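Local coordinates for protein 2-keto acid:ferredoxin oxidoreductase subunit alpha (PDB 1YD7) that probably serves as the alpha subunit of an enzyme that oxidises 2-oxoglutarate to succinyl-CoA and carbon dioxide, passing the electrons to ferredoxin, at residues Asp21-Gly25 with Asp26-Ala30; Ile81-Trp85 with Ala86-Ala90; Tyr197-Pro201 with Asp202-Ile206. All coordinates share one frame; numbering follows the deposited sequence.

Contact 1 of 3, residues Asp21-Gly25 with Asp26-Ala30; sequences DFIQG and DEAIA
Ile23 reaches forward from near the end of strand 19-24 onto the opening turn of the helix and touches it at two points, with CD1 and with CB. Its CD1 methyl lies over the helix backbone, 3.9 Å from Ala28 CA, and meets the methyl of Ala28, CD1 to CB, at 4.0 Å. Nearer the main chain, Ile23 CB sits 3.9 Å from Glu27 CG, the two side chains crossing at about a right angle. CG1 of Ile23 stands between its backbone N and carbonyl carbon (chi1 61°), the setting that carries CD1 to Ala28.

Behind these contacts is the backbone, where the chain turns from strand to helix at Gln24, the N-cap residue. Two backbone bonds close the first turns: Ala28 N to Gln24 O at 3.0 Å, and Ile29 N to Gly25 O, also 3.0 Å. The carbonyl O of Gly25 is further lined by Ile29 CG1 at 3.3 Å.

The polar ends find partners outside the junction. Glu27, bent at chi2 (71°), sends its carboxylate to Tyr59 and to Arg31, which also pairs with Asp21; one guanidinium thus ties strand to helix. Asp26 binds the backbone of Glu51, and Gln24 the carbonyl of His191.

Around this core, strand 193-198 pairs with strand 19-24 and supplies Val196 and Ile198 against Ile23, while Ala28 and Ile29 pack on helix 160-177. The whole is a strand-to-helix junction, running from the small antiparallel sheet into the first helix of an alpha/beta fold.

Contact 2 of 3, residues Ile81-Trp85 with Ala86-Ala90; sequences IGASW and AGAKA
Helix 73-85 ends in three backbone bonds, Ala86 N to Gly82 O, Gly87 N to Ser84 O and Ala88 N to Ala83 O, after which the chain doubles back beside its own last turn. The first, at 2.9 Å between Ala86 N and Gly82 O, is still an ordinary helical bond. The second spans three residues instead of four: Gly87 N comes within 2.7 Å of Ser84 O, well above the carbonyl plane. The third reaches five residues back, Ala88 N to Ala83 O at 3.0 Å, with an N-H...O angle of 163°.

Together with the positive phi of Gly87 (108°), this makes a Schellman motif, a classic way of ending a helix. Gly87, having no side chain, takes up these backbone angles without crowding the carbonyl oxygen before it.

Past the glycine, small side chains bring the returning chain close to the helix. The methyls of Ala83 and Ala88 meet at 4.2 Å, CB to CB, and Ala83 CB also faces Ala90 CB at 4.4 Å, on the way into strand 90-95. Phe40 of strand 40-43 packs against both Ala83 and Ala90. Alongside, the CA-H of Ser84 points almost straight at Ala88 O, with 3.4 Å between CA and O.

The hydroxyl of Ser84, OG anti to its backbone N (chi1 178°), bonds the carbonyl of Pro115. Arg209 reaches in to bond the carbonyl oxygens of both Ser84 and Ala88, bridging the helix end and the return. Trp85 lies at the exposed end of the helix, with Ile81 CG2 at the edge of its ring and Thr112 and Thr114 beside it.

Contact 3 of 3, residues Tyr197-Pro201 with Asp202-Ile206; sequences YIPNP and DEIEI
The carboxylate of Glu203 reaches back toward the preceding residues and is gripped at both oxygens. Tyr197 donates its phenol hydrogen to the syn lone pair of one of them, OH to OE1 at 2.8 Å; the ring and carboxylate planes lie only 14° apart, and OE1 sits at the ring edge, in its plane. The other oxygen takes the side-chain amide of Asn200, ND2 to OE2 at 3.1 Å. Here the acceptor lies close to the amide plane, whereas the nitrogen comes down on the carboxylate from above its plane; the two flat groups stand nearly perpendicular. A weak bond from Asn200 N to Glu203 OE1, 3.4 Å long, adds a third donor.

Glu203 can reach this far because its chain is extended beyond CG. Its backbone is held as well, with Glu203 N to Asn200 O at 2.8 Å. One residue on, Ile204 N bonds Pro201 O at the same 2.8 Å. Both link residues three apart, as in a 3-10 helix, and they belong to the short turn that follows strand 193-198 and redirects the chain. Pro201, with phi -45°, begins the turn, and Asp202 lays OD2 alongside Asn200 CB at 3.4 Å.

Under the polar layer lies a small apolar contact. Pro199 CB touches Ile204 CG1 at 3.8 Å, the proline ring and the isoleucine chain crossing at about a right angle. The same carbon also touches Glu203 OE1. Helix 160-177 backs this side, Phe164 lying against Pro199 and Ile168 against Ile204, and Leu35 of helix 25-36 also packs on Ile204.

Overall arrangement
The three contacts follow one another along the chain. Contacts 1 and 2 lie on opposite sides of the chain's centre, their own centres 25 Å apart and their nearest atoms about 11 Å apart. Contacts 1 and 3 are joined by the two-stranded antiparallel sheet, strand 19-24 beside strand 193-198, where the CD1 methyls of Ile23 and Ile198 meet. Contact 3 also touches contact 2, where Ile206 packs against Lys89, although the centres are 23 Å apart. Contact 2 leads into strand 90-95 of the parallel sheet. The stretch 197-206, near the end of the modelled chain, thus connects the small sheet with one end of the alpha/beta domain, whose family probably binds thiamine diphosphate.

Contact 1 of 3, residues Asp21-Gly25 with Asp26-Ala30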
# COMPACT_ATOMS: atom_id res chain seq x y z
N ASP A 21 15.09 -10.91 5.36
CA ASP A 21 15.76 -10.10 4.40
C ASP A 21 15.88 -8.75 5.05
O ASP A 21 15.01 -8.32 5.81
CB ASP A 21 14.94 -9.98 3.11
CG ASP A 21 15.80 -9.73 1.88
OD1 ASP A 21 17.01 -9.39 2.00
OD2 ASP A 21 15.27 -9.94 0.77
N PHE A 22 16.95 -8.06 4.68
CA PHE A 22 17.37 -6.84 5.32
C PHE A 22 16.92 -5.77 4.35
O PHE A 22 17.55 -5.58 3.30
CB PHE A 22 18.90 -6.89 5.51
CG PHE A 22 19.49 -5.73 6.28
CD1 PHE A 22 18.92 -5.30 7.47
CD2 PHE A 22 20.65 -5.10 5.82
CE1 PHE A 22 19.47 -4.23 8.18
CE2 PHE A 22 21.21 -4.06 6.53
CZ PHE A 22 20.63 -3.62 7.72
N ILE A 23 15.82 -5.08 4.68
CA ILE A 23 15.12 -4.27 3.68
C ILE A 23 14.70 -2.97 4.29
O ILE A 23 14.70 -2.84 5.49
CB ILE A 23 13.87 -4.98 3.10
CG1 ILE A 23 12.86 -5.31 4.19
CG2 ILE A 23 14.27 -6.27 2.40
CD1 ILE A 23 11.61 -5.95 3.68
N GLN A 24 14.36 -2.01 3.43
CA GLN A 24 13.90 -0.71 3.90
C GLN A 24 12.37 -0.69 4.02
O GLN A 24 11.70 -1.61 3.55
CB GLN A 24 14.39 0.39 2.97
CG GLN A 24 15.92 0.61 3.07
CD GLN A 24 16.40 1.67 2.13
OE1 GLN A 24 16.34 1.50 0.92
NE2 GLN A 24 16.87 2.78 2.67
N GLY A 25 11.86 0.35 4.68
CA GLY A 25 10.47 0.47 5.02
C GLY A 25 9.56 0.47 3.79
O GLY A 25 8.52 -0.21 3.80
N ASP A 26 9.94 1.19 2.74
CA ASP A 26 9.18 1.23 1.49
C ASP A 26 9.06 -0.13 0.81
O ASP A 26 7.99 -0.48 0.27
CB ASP A 26 9.79 2.24 0.52
CG ASP A 26 9.48 3.65 0.90
OD1 ASP A 26 8.45 3.85 1.58
OD2 ASP A 26 10.27 4.56 0.53
N GLU A 27 10.15 -0.89 0.84
CA GLU A 27 10.22 -2.24 0.28
C GLU A 27 9.38 -3.19 1.08
O GLU A 27 8.83 -4.13 0.53
CB GLU A 27 11.68 -2.72 0.30
CG GLU A 27 11.90 -4.16 -0.22
CD GLU A 27 11.69 -4.32 -1.74
OE1 GLU A 27 11.69 -3.31 -2.49
OE2 GLU A 27 11.60 -5.49 -2.17
N ALA A 28 9.30 -2.98 2.38
CA ALA A 28 8.43 -3.75 3.24
C ALA A 28 6.95 -3.49 2.90
O ALA A 28 6.18 -4.42 2.82
CB ALA A 28 8.69 -3.42 4.70
N ILE A 29 6.59 -2.22 2.74
CA ILE A 29 5.25 -1.83 2.26
C ILE A 29 4.88 -2.55 0.94
O ILE A 29 3.88 -3.26 0.88
CB ILE A 29 5.13 -0.29 2.13
CG1 ILE A 29 5.28 0.37 3.49
CG2 ILE A 29 3.81 0.09 1.50
CD1 ILE A 29 5.24 1.91 3.46
N ALA A 30 5.73 -2.43 -0.07
CA ALA A 30 5.51 -3.10 -1.35
C ALA A 30 5.36 -4.62 -1.28
O ALA A 30 4.46 -5.21 -1.88
CB ALA A 30 6.65 -2.74 -2.32

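Contact 2 of 3, residues Ile81-Trp85 with Ala86-Ala90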
# COMPACT_ATOMS: atom_id res chain seq x y z
N ILE A 81 -10.06 3.85 -6.78
CA ILE A 81 -11.51 3.66 -6.48
C ILE A 81 -12.24 2.85 -7.57
O ILE A 81 -12.93 1.87 -7.25
CB ILE A 81 -12.23 5.03 -6.20
CG1 ILE A 81 -11.71 5.66 -4.90
CG2 ILE A 81 -13.78 4.87 -6.09
CD1 ILE A 81 -12.10 7.14 -4.72
N GLY A 82 -12.05 3.22 -8.84
CA GLY A 82 -12.68 2.50 -9.97
C GLY A 82 -12.20 1.07 -10.10
O GLY A 82 -13.00 0.15 -10.29
N ALA A 83 -10.89 0.86 -9.97
CA ALA A 83 -10.34 -0.48 -9.94
C ALA A 83 -10.94 -1.31 -8.84
O ALA A 83 -11.23 -2.48 -9.06
CB ALA A 83 -8.79 -0.41 -9.77
N SER A 84 -11.06 -0.73 -7.63
CA SER A 84 -11.66 -1.46 -6.49
C SER A 84 -13.11 -1.89 -6.77
O SER A 84 -13.51 -3.04 -6.55
CB SER A 84 -11.66 -0.61 -5.21
OG SER A 84 -12.28 -1.33 -4.16
N TRP A 85 -13.91 -0.95 -7.23
CA TRP A 85 -15.31 -1.30 -7.58
C TRP A 85 -15.37 -2.34 -8.68
O TRP A 85 -16.27 -3.18 -8.70
CB TRP A 85 -16.05 -0.06 -8.00
CG TRP A 85 -16.43 0.76 -6.83
CD1 TRP A 85 -15.93 1.96 -6.48
CD2 TRP A 85 -17.45 0.44 -5.87
NE1 TRP A 85 -16.56 2.41 -5.35
CE2 TRP A 85 -17.50 1.50 -4.96
CE3 TRP A 85 -18.32 -0.65 -5.70
CZ2 TRP A 85 -18.39 1.51 -3.88
CZ3 TRP A 85 -19.20 -0.64 -4.62
CH2 TRP A 85 -19.23 0.43 -3.73
N ALA A 86 -14.38 -2.33 -9.55
CA ALA A 86 -14.28 -3.33 -10.56
C ALA A 86 -13.75 -4.66 -10.01
O ALA A 86 -13.65 -5.62 -10.76
CB ALA A 86 -13.41 -2.81 -11.73
N GLY A 87 -13.43 -4.73 -8.71
CA GLY A 87 -13.08 -6.02 -8.09
C GLY A 87 -11.61 -6.24 -7.71
O GLY A 87 -11.27 -7.32 -7.22
N ALA A 88 -10.76 -5.24 -7.88
CA ALA A 88 -9.33 -5.34 -7.55
C ALA A 88 -9.03 -4.94 -6.09
O ALA A 88 -9.75 -4.12 -5.50
CB ALA A 88 -8.53 -4.40 -8.48
N LYS A 89 -7.97 -5.50 -5.52
CA LYS A 89 -7.37 -4.90 -4.30
C LYS A 89 -6.43 -3.80 -4.74
O LYS A 89 -5.46 -4.06 -5.43
CB LYS A 89 -6.60 -5.92 -3.50
CG LYS A 89 -7.45 -6.90 -2.74
CD LYS A 89 -6.59 -7.55 -1.62
CE LYS A 89 -7.34 -8.63 -0.92
NZ LYS A 89 -6.59 -9.15 0.22
N ALA A 90 -6.74 -2.57 -4.35
CA ALA A 90 -6.14 -1.37 -4.93
C ALA A 90 -5.51 -0.51 -3.87
O ALA A 90 -5.95 -0.51 -2.71
CB ALA A 90 -7.20 -0.54 -5.67

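Contact 3 of 3, residues Tyr197-Pro201 with Asp202-Ile206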
# COMPACT_ATOMS: atom_id res chain seq x y z
N TYR A 197 11.66 -11.10 8.90
CA TYR A 197 11.11 -12.31 8.35
C TYR A 197 9.90 -11.98 7.43
O TYR A 197 8.91 -11.39 7.86
CB TYR A 197 10.71 -13.28 9.48
CG TYR A 197 10.14 -14.55 8.92
CD1 TYR A 197 10.96 -15.47 8.29
CD2 TYR A 197 8.77 -14.80 8.96
CE1 TYR A 197 10.43 -16.62 7.72
CE2 TYR A 197 8.25 -15.97 8.41
CZ TYR A 197 9.07 -16.87 7.79
OH TYR A 197 8.56 -18.03 7.21
N ILE A 198 10.04 -12.37 6.17
CA ILE A 198 9.02 -12.18 5.15
C ILE A 198 8.31 -13.51 5.02
O ILE A 198 8.89 -14.45 4.49
CB ILE A 198 9.62 -11.85 3.77
CG1 ILE A 198 10.51 -10.60 3.83
CG2 ILE A 198 8.47 -11.69 2.73
CD1 ILE A 198 9.80 -9.31 4.24
N PRO A 199 7.06 -13.61 5.52
CA PRO A 199 6.42 -14.92 5.60
C PRO A 199 6.04 -15.51 4.25
O PRO A 199 5.94 -14.81 3.26
CB PRO A 199 5.16 -14.64 6.43
CG PRO A 199 5.34 -13.26 7.02
CD PRO A 199 6.18 -12.54 6.03
N ASN A 200 5.89 -16.83 4.21
CA ASN A 200 5.22 -17.48 3.09
C ASN A 200 3.74 -17.08 3.06
O ASN A 200 3.16 -16.81 4.11
CB ASN A 200 5.31 -19.01 3.22
CG ASN A 200 6.70 -19.52 2.99
OD1 ASN A 200 7.25 -19.38 1.90
ND2 ASN A 200 7.31 -20.11 4.02
N PRO A 201 3.14 -17.04 1.87
CA PRO A 201 1.71 -16.77 1.73
C PRO A 201 0.87 -17.55 2.73
O PRO A 201 0.06 -16.96 3.46
CB PRO A 201 1.42 -17.23 0.29
CG PRO A 201 2.67 -16.98 -0.43
CD PRO A 201 3.79 -17.26 0.56
N ASP A 202 1.09 -18.86 2.79
CA ASP A 202 0.31 -19.74 3.67
C ASP A 202 0.46 -19.41 5.17
O ASP A 202 -0.33 -19.89 5.97
CB ASP A 202 0.65 -21.22 3.41
CG ASP A 202 2.15 -21.51 3.45
OD1 ASP A 202 2.63 -21.99 4.50
OD2 ASP A 202 2.85 -21.26 2.43
N GLU A 203 1.46 -18.60 5.53
CA GLU A 203 1.62 -18.13 6.90
C GLU A 203 0.86 -16.85 7.21
O GLU A 203 0.84 -16.43 8.37
CB GLU A 203 3.10 -17.88 7.20
CG GLU A 203 3.92 -19.15 7.18
CD GLU A 203 5.40 -18.89 7.19
OE1 GLU A 203 5.81 -17.76 7.49
OE2 GLU A 203 6.17 -19.82 6.88
N ILE A 204 0.27 -16.21 6.20
CA ILE A 204 -0.41 -14.92 6.39
C ILE A 204 -1.94 -15.02 6.27
O ILE A 204 -2.47 -15.52 5.26
CB ILE A 204 0.09 -13.85 5.36
CG1 ILE A 204 1.62 -13.89 5.26
CG2 ILE A 204 -0.37 -12.45 5.77
CD1 ILE A 204 2.21 -12.99 4.20
N GLU A 205 -2.62 -14.51 7.29
CA GLU A 205 -4.07 -14.39 7.30
C GLU A 205 -4.50 -13.20 6.44
O GLU A 205 -4.25 -12.04 6.80
CB GLU A 205 -4.59 -14.22 8.74
CG GLU A 205 -6.07 -14.68 8.97
CD GLU A 205 -7.05 -13.57 9.43
OE1 GLU A 205 -6.63 -12.43 9.72
OE2 GLU A 205 -8.27 -13.87 9.52
N ILE A 206 -5.15 -13.49 5.32
CA ILE A 206 -5.74 -12.48 4.45
C ILE A 206 -7.27 -12.51 4.54
O ILE A 206 -7.88 -13.55 4.38
CB ILE A 206 -5.31 -12.69 2.97
CG1 ILE A 206 -3.78 -12.66 2.83
CG2 ILE A 206 -5.93 -11.64 2.08
CD1 ILE A 206 -3.13 -11.47 3.43